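PDB 2QW5: xylose isomerase-like TIM barrel from Anabaena variabilis ATCC 29413, which binds zinc and D-xylose inside a TIM barrel and is probably an isomerase or epimerase acting on sugars or sugar phosphates. Local coordinates for residues G47-I52 and L243-V248; I84-G89 and D116-L121; D167-Y172 and V178-E183. All coordinates share one frame; numbering follows the deposited sequence.

Contact 1: residues G47-I52 and L243-V248; sequences GFEFPI and LHYVQV. With ZN (zinc ion), chain D.
Glu49 reaches across the inside of the barrel and takes two hydrogen bonds on one oxygen, from Tyr245 and from Gln247. The phenol OH of Tyr245 stands 2.5 Å from OE2 of Glu49, on the anti side of the carboxylate and 30° out of its plane. Gln247, extended beyond CG (chi2 -178°), comes to the syn lone pair of the same oxygen: its NE2 lies 2.7 Å from Glu49 OE2, with carboxylate and amide only 12° from coplanar. Held by this bond on NE2 and by the zinc 2.4 Å from its OE1, the Gln247 amide is fixed in its rotation, and Glu49 becomes a second-shell residue of the metal site. With an alanine here in place of Glu49, NE2 of Gln247 and the Tyr245 hydroxyl would probably both lose this acceptor, and the amide would be held from the zinc side alone. The grip is tight only at these polar ends; the backbones stay far apart, 10.4 Å between CA of Glu49 and CA of Gln247. Strands 47-51 and 243-248 are not neighbours in the eight-stranded barrel: Glu49 and Tyr245 both touch Ala279 of strand 278-280, while Met127 of strand 125-128 packs against all three side chains.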
loop_
_atom_site.group_PDB
_atom_site.type_symbol
_atom_site.label_atom_id
_atom_site.label_comp_id
_atom_site.label_asym_id
_atom_site.label_seq_id
_atom_site.Cartn_x
_atom_site.Cartn_y
_atom_site.Cartn_z
ATOM N N GLY A 47 -27.263 -27.458 9.086
ATOM C CA GLY A 47 -26.597 -26.513 9.964
ATOM C C GLY A 47 -25.853 -25.429 9.207
ATOM O O GLY A 47 -25.670 -25.516 7.998
ATOM N N PHE A 48 -25.429 -24.405 9.944
ATOM C CA PHE A 48 -24.822 -23.180 9.330
ATOM C C PHE A 48 -23.620 -22.694 10.074
ATOM O O PHE A 48 -23.614 -22.825 11.271
ATOM C CB PHE A 48 -25.907 -22.105 9.244
ATOM C CG PHE A 48 -27.093 -22.577 8.479
ATOM C CD1 PHE A 48 -27.138 -22.462 7.091
ATOM C CD2 PHE A 48 -28.088 -23.279 9.120
ATOM C CE1 PHE A 48 -28.226 -22.996 6.360
ATOM C CE2 PHE A 48 -29.175 -23.839 8.405
ATOM C CZ PHE A 48 -29.238 -23.693 7.026
ATOM N N GLU A 49 -22.591 -22.187 9.378
ATOM C CA GLU A 49 -21.426 -21.627 10.053
ATOM C C GLU A 49 -21.669 -20.143 10.080
ATOM O O GLU A 49 -21.845 -19.526 9.038
ATOM C CB GLU A 49 -20.067 -21.820 9.360
ATOM C CG GLU A 49 -19.749 -23.139 8.778
ATOM C CD GLU A 49 -18.238 -23.236 8.441
ATOM O OE1 GLU A 49 -17.536 -22.193 8.235
ATOM O OE2 GLU A 49 -17.770 -24.367 8.391
ATOM N N PHE A 50 -21.650 -19.588 11.268
ATOM C CA PHE A 50 -21.806 -18.156 11.522
ATOM C C PHE A 50 -20.458 -17.552 11.842
ATOM O O PHE A 50 -19.845 -17.955 12.837
ATOM C CB PHE A 50 -22.714 -17.965 12.733
ATOM C CG PHE A 50 -24.195 -18.033 12.437
ATOM C CD1 PHE A 50 -24.722 -18.508 11.226
ATOM C CD2 PHE A 50 -25.080 -17.705 13.474
ATOM C CE1 PHE A 50 -26.112 -18.533 11.019
ATOM C CE2 PHE A 50 -26.447 -17.761 13.284
ATOM C CZ PHE A 50 -26.966 -18.178 12.067
ATOM N N PRO A 51 -19.965 -16.623 10.975
ATOM C CA PRO A 51 -18.788 -15.867 11.390
ATOM C C PRO A 51 -19.165 -14.936 12.533
ATOM O O PRO A 51 -20.254 -14.380 12.521
ATOM C CB PRO A 51 -18.403 -15.063 10.138
ATOM C CG PRO A 51 -19.680 -14.939 9.339
ATOM C CD PRO A 51 -20.396 -16.244 9.607
ATOM N N ILE A 52 -18.300 -14.820 13.549
ATOM C CA ILE A 52 -18.531 -13.895 14.652
ATOM C C ILE A 52 -17.601 -12.716 14.459
ATOM O O ILE A 52 -16.357 -12.835 14.667
ATOM C CB ILE A 52 -18.382 -14.535 16.055
ATOM C CG1 ILE A 52 -19.326 -15.758 16.183
ATOM C CG2 ILE A 52 -18.602 -13.488 17.201
ATOM C CD1 ILE A 52 -20.840 -15.499 15.951
ATOM N N LEU A 243 -9.450 -34.305 15.379
ATOM C CA LEU A 243 -10.059 -34.002 14.086
ATOM C C LEU A 243 -11.470 -33.598 14.397
ATOM O O LEU A 243 -12.375 -34.390 14.331
ATOM C CB LEU A 243 -9.942 -35.167 13.096
ATOM C CG LEU A 243 -10.451 -34.993 11.642
ATOM C CD1 LEU A 243 -10.179 -33.653 11.044
ATOM C CD2 LEU A 243 -9.818 -36.064 10.781
ATOM N N HIS A 244 -11.638 -32.315 14.728
ATOM C CA HIS A 244 -12.918 -31.791 15.169
ATOM C C HIS A 244 -13.898 -31.365 14.108
ATOM O O HIS A 244 -15.089 -31.224 14.405
ATOM C CB HIS A 244 -12.695 -30.630 16.131
ATOM C CG HIS A 244 -11.917 -31.002 17.361
ATOM N ND1 HIS A 244 -11.995 -32.249 17.942
ATOM C CD2 HIS A 244 -11.146 -30.256 18.179
ATOM C CE1 HIS A 244 -11.251 -32.264 19.035
ATOM N NE2 HIS A 244 -10.740 -31.063 19.212
ATOM N N TYR A 245 -13.425 -31.099 12.892
ATOM C CA TYR A 245 -14.305 -30.521 11.861
ATOM C C TYR A 245 -13.702 -30.648 10.481
ATOM O O TYR A 245 -12.496 -30.768 10.354
ATOM C CB TYR A 245 -14.500 -29.051 12.200
ATOM C CG TYR A 245 -15.661 -28.317 11.555
ATOM C CD1 TYR A 245 -16.980 -28.781 11.643
ATOM C CD2 TYR A 245 -15.459 -27.070 10.980
ATOM C CE1 TYR A 245 -18.065 -28.005 11.130
ATOM C CE2 TYR A 245 -16.526 -26.314 10.463
ATOM C CZ TYR A 245 -17.802 -26.778 10.539
ATOM O OH TYR A 245 -18.805 -26.018 10.000
ATOM N N VAL A 246 -14.542 -30.583 9.449
ATOM C CA VAL A 246 -14.110 -30.760 8.048
ATOM C C VAL A 246 -14.940 -29.826 7.169
ATOM O O VAL A 246 -16.163 -29.772 7.336
ATOM C CB VAL A 246 -14.298 -32.216 7.550
ATOM C CG1 VAL A 246 -14.030 -32.333 6.043
ATOM C CG2 VAL A 246 -13.377 -33.175 8.279
ATOM N N GLN A 247 -14.248 -29.098 6.277
ATOM C CA GLN A 247 -14.846 -28.186 5.320
ATOM C C GLN A 247 -14.501 -28.577 3.874
ATOM O O GLN A 247 -13.354 -28.950 3.568
ATOM C CB GLN A 247 -14.392 -26.773 5.573
ATOM C CG GLN A 247 -14.815 -26.212 6.869
ATOM C CD GLN A 247 -14.358 -24.793 6.999
ATOM O OE1 GLN A 247 -13.210 -24.480 6.716
ATOM N NE2 GLN A 247 -15.274 -23.905 7.371
ATOM N N VAL A 248 -15.512 -28.549 2.999
ATOM C CA VAL A 248 -15.328 -28.810 1.572
ATOM C C VAL A 248 -15.481 -27.447 0.904
ATOM O O VAL A 248 -16.492 -26.736 1.105
ATOM C CB VAL A 248 -16.270 -29.893 0.981
ATOM C CG1 VAL A 248 -15.817 -31.277 1.511
ATOM C CG2 VAL A 248 -17.745 -29.597 1.291
HETATM ZN ZN ZN D . -12.196 -22.541 5.750
HETATM O O HOH W 1 -11.452 -20.794 5.033
#

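Contact 2: residues I84-G89 and D116-L121; sequences ISTNVG and DITAAL. With XLS (D-xylose), chain C.
Ile84 and Thr86 of strand 83-87 face the last turn of helix 101-120, with CA of Thr86 6.2 Å from CA of Thr118 and CA of Ile84 at a similar distance from that of Leu121. Leu121 is the first residue to leave helical geometry, its N still bonded to Ile117 O. Water 2 bridges the two backbones, accepting from Ile84 N at 2.9 Å and donating to Leu121 O.

At the middle of the interface the two threonine hydroxyls meet: Thr86 OG1 donates to Thr118 OG1 over 2.8 Å. With chi1 at 63°, Thr86 holds OG1 between its own backbone N and carbonyl carbon, and sets its methyl CG2 beside the backbone N. That methyl touches Leu121 CD1 at 4.1 Å. The same CD1 packs on CG2 of Ile84, where the two side chains meet at a slant, so one leucine methyl spans both strand residues.

Asn87 points away from the helix and is one of the residues that bind the D-xylose, with Glu183 and His219. XLS O4 donates to Asn87 OD1 at 2.8 Å, while Asn87 ND2 makes a weak bond of 3.3 Å to XLS O2; the amide thus works as acceptor and donor at once. With CG anti to the backbone N (chi1 -172°), the amide is placed at the sugar.

This is the strand-to-helix packing of a beta-alpha-beta unit completed by strand 125-128, whose Met126 touches both Thr86 and Thr118. The chemistry is mixed. Thr118 OG1 also bonds Arg114 O in its own helix, so the two buried hydroxyls are satisfied by each other and by the helix backbone, beside the apolar Ile84-Leu121 packing, while the opposite strand face serves the sugar.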
loop_
_atom_site.group_PDB
_atom_site.type_symbol
_atom_site.label_atom_id
_atom_site.label_comp_id
_atom_site.label_asym_id
_atom_site.label_seq_id
_atom_site.Cartn_x
_atom_site.Cartn_y
_atom_site.Cartn_z
ATOM N N ILE A 84 -25.487 -24.697 14.696
ATOM C CA ILE A 84 -24.606 -23.615 14.314
ATOM C C ILE A 84 -23.203 -23.959 14.765
ATOM O O ILE A 84 -23.036 -24.458 15.866
ATOM C CB ILE A 84 -24.994 -22.320 15.034
ATOM C CG1 ILE A 84 -26.443 -21.891 14.710
ATOM C CG2 ILE A 84 -24.013 -21.142 14.729
ATOM C CD1 ILE A 84 -26.693 -21.606 13.291
ATOM N N SER A 85 -22.241 -23.766 13.862
ATOM C CA SER A 85 -20.805 -23.732 14.176
ATOM C C SER A 85 -20.379 -22.253 13.975
ATOM O O SER A 85 -21.067 -21.480 13.317
ATOM C CB SER A 85 -20.028 -24.685 13.293
ATOM O OG SER A 85 -20.143 -24.332 11.932
ATOM N N THR A 86 -19.276 -21.848 14.586
ATOM C CA THR A 86 -18.795 -20.482 14.472
ATOM C C THR A 86 -17.409 -20.410 13.847
ATOM O O THR A 86 -16.595 -21.352 13.988
ATOM C CB THR A 86 -18.768 -19.741 15.820
ATOM O OG1 THR A 86 -17.851 -20.408 16.704
ATOM C CG2 THR A 86 -20.099 -19.668 16.410
ATOM N N ASN A 87 -17.179 -19.307 13.137
ATOM C CA ASN A 87 -15.901 -18.967 12.555
ATOM C C ASN A 87 -15.398 -17.707 13.295
ATOM O O ASN A 87 -16.043 -16.653 13.304
ATOM C CB ASN A 87 -15.999 -18.756 11.059
ATOM C CG ASN A 87 -14.665 -18.588 10.420
ATOM O OD1 ASN A 87 -14.021 -17.572 10.604
ATOM N ND2 ASN A 87 -14.260 -19.563 9.629
ATOM N N VAL A 88 -14.242 -17.852 13.911
ATOM C CA VAL A 88 -13.656 -16.835 14.758
ATOM C C VAL A 88 -12.178 -16.743 14.461
ATOM O O VAL A 88 -11.521 -17.762 14.347
ATOM C CB VAL A 88 -13.847 -17.159 16.280
ATOM C CG1 VAL A 88 -13.079 -16.188 17.120
ATOM C CG2 VAL A 88 -15.357 -17.088 16.676
ATOM N N GLY A 89 -11.681 -15.522 14.373
ATOM C CA GLY A 89 -10.267 -15.272 14.131
ATOM C C GLY A 89 -9.624 -14.359 15.133
ATOM O O GLY A 89 -10.250 -13.427 15.635
ATOM N N ASP A 116 -18.055 -18.415 24.589
ATOM C CA ASP A 116 -19.378 -18.174 25.207
ATOM C C ASP A 116 -20.474 -17.943 24.196
ATOM O O ASP A 116 -21.569 -18.489 24.327
ATOM C CB ASP A 116 -19.380 -16.964 26.149
ATOM C CG ASP A 116 -18.538 -17.166 27.408
ATOM O OD1 ASP A 116 -18.190 -18.313 27.743
ATOM O OD2 ASP A 116 -18.278 -16.151 28.090
ATOM N N ILE A 117 -20.180 -17.125 23.185
ATOM C CA ILE A 117 -21.144 -16.862 22.079
ATOM C C ILE A 117 -21.480 -18.162 21.303
ATOM O O ILE A 117 -22.626 -18.411 20.913
ATOM C CB ILE A 117 -20.525 -15.788 21.102
ATOM C CG1 ILE A 117 -20.489 -14.414 21.782
ATOM C CG2 ILE A 117 -21.204 -15.780 19.726
ATOM C CD1 ILE A 117 -19.710 -13.371 20.965
ATOM N N THR A 118 -20.454 -18.978 21.045
ATOM C CA THR A 118 -20.633 -20.268 20.347
ATOM C C THR A 118 -21.638 -21.119 21.106
ATOM O O THR A 118 -22.630 -21.546 20.514
ATOM C CB THR A 118 -19.286 -21.029 20.157
ATOM O OG1 THR A 118 -18.421 -20.189 19.419
ATOM C CG2 THR A 118 -19.490 -22.363 19.369
ATOM N N ALA A 119 -21.425 -21.250 22.406
ATOM C CA ALA A 119 -22.307 -22.015 23.289
ATOM C C ALA A 119 -23.716 -21.422 23.314
ATOM O O ALA A 119 -24.696 -22.171 23.200
ATOM C CB ALA A 119 -21.701 -22.093 24.696
ATOM N N ALA A 120 -23.837 -20.084 23.399
ATOM C CA ALA A 120 -25.165 -19.393 23.420
ATOM C C ALA A 120 -25.943 -19.651 22.163
ATOM O O ALA A 120 -27.176 -19.671 22.190
ATOM C CB ALA A 120 -25.022 -17.859 23.686
ATOM N N LEU A 121 -25.224 -19.870 21.053
ATOM C CA LEU A 121 -25.830 -20.287 19.773
ATOM C C LEU A 121 -26.100 -21.797 19.695
ATOM O O LEU A 121 -26.455 -22.297 18.630
ATOM C CB LEU A 121 -24.948 -19.828 18.587
ATOM C CG LEU A 121 -24.858 -18.322 18.306
ATOM C CD1 LEU A 121 -23.760 -17.963 17.341
ATOM C CD2 LEU A 121 -26.175 -17.846 17.743
HETATM C C1 XLS C . -10.809 -17.889 5.638
HETATM C C2 XLS C . -10.842 -17.611 7.136
HETATM C C3 XLS C . -11.191 -16.126 7.504
HETATM C C4 XLS C . -12.060 -15.974 8.737
HETATM O O1 XLS C . -9.907 -18.784 4.976
HETATM O O2 XLS C . -11.645 -18.566 7.829
HETATM O O3 XLS C . -11.827 -15.304 6.524
HETATM O O4 XLS C . -11.485 -16.714 9.775
HETATM O O HOH W 2 -26.435 -24.865 17.432
#

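Contact 3: residues D167-Y172 and V178-E183; sequences DKLGEY and VKLAIE. With ZN (zinc ion), chain D.
A single methyl, CD1 of Leu180, carries the whole touch between strand 179-182 and helix 148-176, and part of what it meets is a glycine. CD1 lies 3.8 Å from CA of Gly170, where the helix presents bare backbone, and 3.7 Å from the carbonyl O of Leu169. Its nearest neighbour is CG of Leu169 at 3.6 Å, the branch point of that side chain, and the methyl CD2 of Leu169 adds a further contact. The two leucines are set askew to each other. In Leu169 a chi1 of -175° puts CG opposite the backbone N and swings the end of the side chain in to the strand, nearer than its CB direction alone would suggest. Leu180 instead points toward the helix from its CB, and the backbones approach to 7.0 Å between CA of Gly170 and CA of Leu180. The contact is buried and, apart from that carbonyl, apolar, with no polar bond between the segments.

Just past the end of the strand, Glu183 does quite different work. Its extended chain brings OE2 to the zinc at 2.1 Å, and its OE1 is hydrogen-bonded to the D-xylose.

The leucine pair is plain packing between barrel wall and outer helix layer. Leu169 also meets Leu108, Leu111 and Val115 of helix 101-120, while Leu180 is flanked by Met126 of strand 125-128 and Val211 of strand 211-216.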
loop_
_atom_site.group_PDB
_atom_site.type_symbol
_atom_site.label_atom_id
_atom_site.label_comp_id
_atom_site.label_asym_id
_atom_site.label_seq_id
_atom_site.Cartn_x
_atom_site.Cartn_y
_atom_site.Cartn_z
ATOM N N ASP A 167 -3.889 -23.569 25.382
ATOM C CA ASP A 167 -4.110 -24.664 26.333
ATOM C C ASP A 167 -5.187 -24.203 27.338
ATOM O O ASP A 167 -6.175 -24.924 27.590
ATOM C CB ASP A 167 -2.775 -25.052 27.038
ATOM C CG ASP A 167 -2.518 -26.555 27.084
ATOM O OD1 ASP A 167 -3.476 -27.360 27.051
ATOM O OD2 ASP A 167 -1.309 -26.940 27.140
ATOM N N LYS A 168 -5.028 -22.976 27.863
ATOM C CA LYS A 168 -5.988 -22.391 28.821
ATOM C C LYS A 168 -7.382 -22.212 28.195
ATOM O O LYS A 168 -8.429 -22.508 28.809
ATOM C CB LYS A 168 -5.490 -21.060 29.411
ATOM C CG LYS A 168 -4.359 -21.192 30.449
ATOM C CD LYS A 168 -4.812 -21.922 31.727
ATOM C CE LYS A 168 -3.699 -22.046 32.769
ATOM N NZ LYS A 168 -2.637 -22.985 32.336
ATOM N N LEU A 169 -7.398 -21.783 26.949
ATOM C CA LEU A 169 -8.675 -21.666 26.200
ATOM C C LEU A 169 -9.315 -23.048 26.014
ATOM O O LEU A 169 -10.533 -23.155 26.066
ATOM C CB LEU A 169 -8.449 -21.000 24.817
ATOM C CG LEU A 169 -9.710 -20.708 23.962
ATOM C CD1 LEU A 169 -10.541 -19.632 24.635
ATOM C CD2 LEU A 169 -9.313 -20.293 22.564
ATOM N N GLY A 170 -8.515 -24.099 25.785
ATOM C CA GLY A 170 -9.045 -25.482 25.656
ATOM C C GLY A 170 -9.733 -25.961 26.944
ATOM O O GLY A 170 -10.857 -26.480 26.936
ATOM N N GLU A 171 -9.062 -25.761 28.073
ATOM C CA GLU A 171 -9.645 -26.096 29.406
ATOM C C GLU A 171 -10.961 -25.384 29.633
ATOM O O GLU A 171 -11.914 -26.002 30.064
ATOM C CB GLU A 171 -8.689 -25.731 30.510
ATOM C CG GLU A 171 -7.464 -26.634 30.476
ATOM C CD GLU A 171 -6.348 -26.201 31.419
ATOM O OE1 GLU A 171 -6.491 -25.205 32.165
ATOM O OE2 GLU A 171 -5.295 -26.860 31.389
ATOM N N TYR A 172 -11.000 -24.096 29.314
ATOM C CA TYR A 172 -12.251 -23.320 29.344
ATOM C C TYR A 172 -13.321 -23.854 28.381
ATOM O O TYR A 172 -14.454 -24.059 28.817
ATOM C CB TYR A 172 -11.968 -21.863 29.060
ATOM C CG TYR A 172 -13.202 -20.983 29.164
ATOM C CD1 TYR A 172 -13.696 -20.610 30.414
ATOM C CD2 TYR A 172 -13.907 -20.566 28.028
ATOM C CE1 TYR A 172 -14.848 -19.835 30.534
ATOM C CE2 TYR A 172 -15.070 -19.781 28.148
ATOM C CZ TYR A 172 -15.516 -19.403 29.401
ATOM O OH TYR A 172 -16.641 -18.640 29.591
ATOM N N VAL A 178 -17.496 -26.870 23.827
ATOM C CA VAL A 178 -17.195 -26.311 22.503
ATOM C C VAL A 178 -15.851 -26.862 22.083
ATOM O O VAL A 178 -14.844 -26.671 22.789
ATOM C CB VAL A 178 -17.129 -24.766 22.551
ATOM C CG1 VAL A 178 -16.551 -24.198 21.226
ATOM C CG2 VAL A 178 -18.515 -24.184 22.955
ATOM N N LYS A 179 -15.817 -27.604 20.986
ATOM C CA LYS A 179 -14.519 -28.116 20.491
ATOM C C LYS A 179 -13.883 -26.950 19.763
ATOM O O LYS A 179 -14.588 -26.240 19.049
ATOM C CB LYS A 179 -14.722 -29.285 19.526
ATOM C CG LYS A 179 -15.350 -30.548 20.088
ATOM C CD LYS A 179 -14.437 -31.290 20.983
ATOM C CE LYS A 179 -15.084 -32.624 21.375
ATOM N NZ LYS A 179 -14.428 -33.140 22.602
ATOM N N LEU A 180 -12.568 -26.761 19.919
ATOM C CA LEU A 180 -11.839 -25.673 19.236
ATOM C C LEU A 180 -11.136 -26.268 18.011
ATOM O O LEU A 180 -10.270 -27.095 18.185
ATOM C CB LEU A 180 -10.819 -25.021 20.188
ATOM C CG LEU A 180 -11.395 -24.271 21.417
ATOM C CD1 LEU A 180 -10.299 -23.966 22.429
ATOM C CD2 LEU A 180 -12.136 -22.994 21.001
ATOM N N ALA A 181 -11.490 -25.828 16.800
ATOM C CA ALA A 181 -10.930 -26.366 15.524
ATOM C C ALA A 181 -10.096 -25.312 14.829
ATOM O O ALA A 181 -10.634 -24.491 14.108
ATOM C CB ALA A 181 -12.040 -26.869 14.626
ATOM N N ILE A 182 -8.765 -25.339 15.070
ATOM C CA ILE A 182 -7.803 -24.413 14.467
ATOM C C ILE A 182 -7.623 -24.765 12.995
ATOM O O ILE A 182 -7.511 -25.934 12.635
ATOM C CB ILE A 182 -6.416 -24.433 15.154
ATOM C CG1 ILE A 182 -6.503 -24.123 16.655
ATOM C CG2 ILE A 182 -5.476 -23.386 14.509
ATOM C CD1 ILE A 182 -5.137 -24.370 17.462
ATOM N N GLU A 183 -7.563 -23.740 12.147
ATOM C CA GLU A 183 -7.533 -23.923 10.701
ATOM C C GLU A 183 -6.170 -23.613 10.059
ATOM O O GLU A 183 -5.670 -22.501 10.201
ATOM C CB GLU A 183 -8.615 -23.017 10.074
ATOM C CG GLU A 183 -8.860 -23.305 8.585
ATOM C CD GLU A 183 -9.878 -22.381 7.950
ATOM O OE1 GLU A 183 -10.163 -21.309 8.556
ATOM O OE2 GLU A 183 -10.367 -22.756 6.833
HETATM ZN ZN ZN D . -12.196 -22.541 5.750
HETATM O O HOH W 1 -11.452 -20.794 5.033
#

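All three contacts are buried, but at different depths of one TIM barrel. Contact 1 crosses the interior near the centre of the chain and is purely polar, serving the zinc; contacts 2 and 3 lie farther out, where strands meet the surrounding helices, contact 2 mixing hydroxyls with methyls and contact 3 resting on leucine and glycine packing. Strands 47-51 and 83-87 are neighbours, and Ser85 OG lies 2.9 Å from Tyr245 OH, probably hydrogen-bonded, tying contact 2 to contact 1. Glu183 and Gln247 bind the same zinc, which also carries water 1, linking 178-183 with 243-248. The helices of contacts 2 and 3 also touch, among other places at Asp116 and Tyr172.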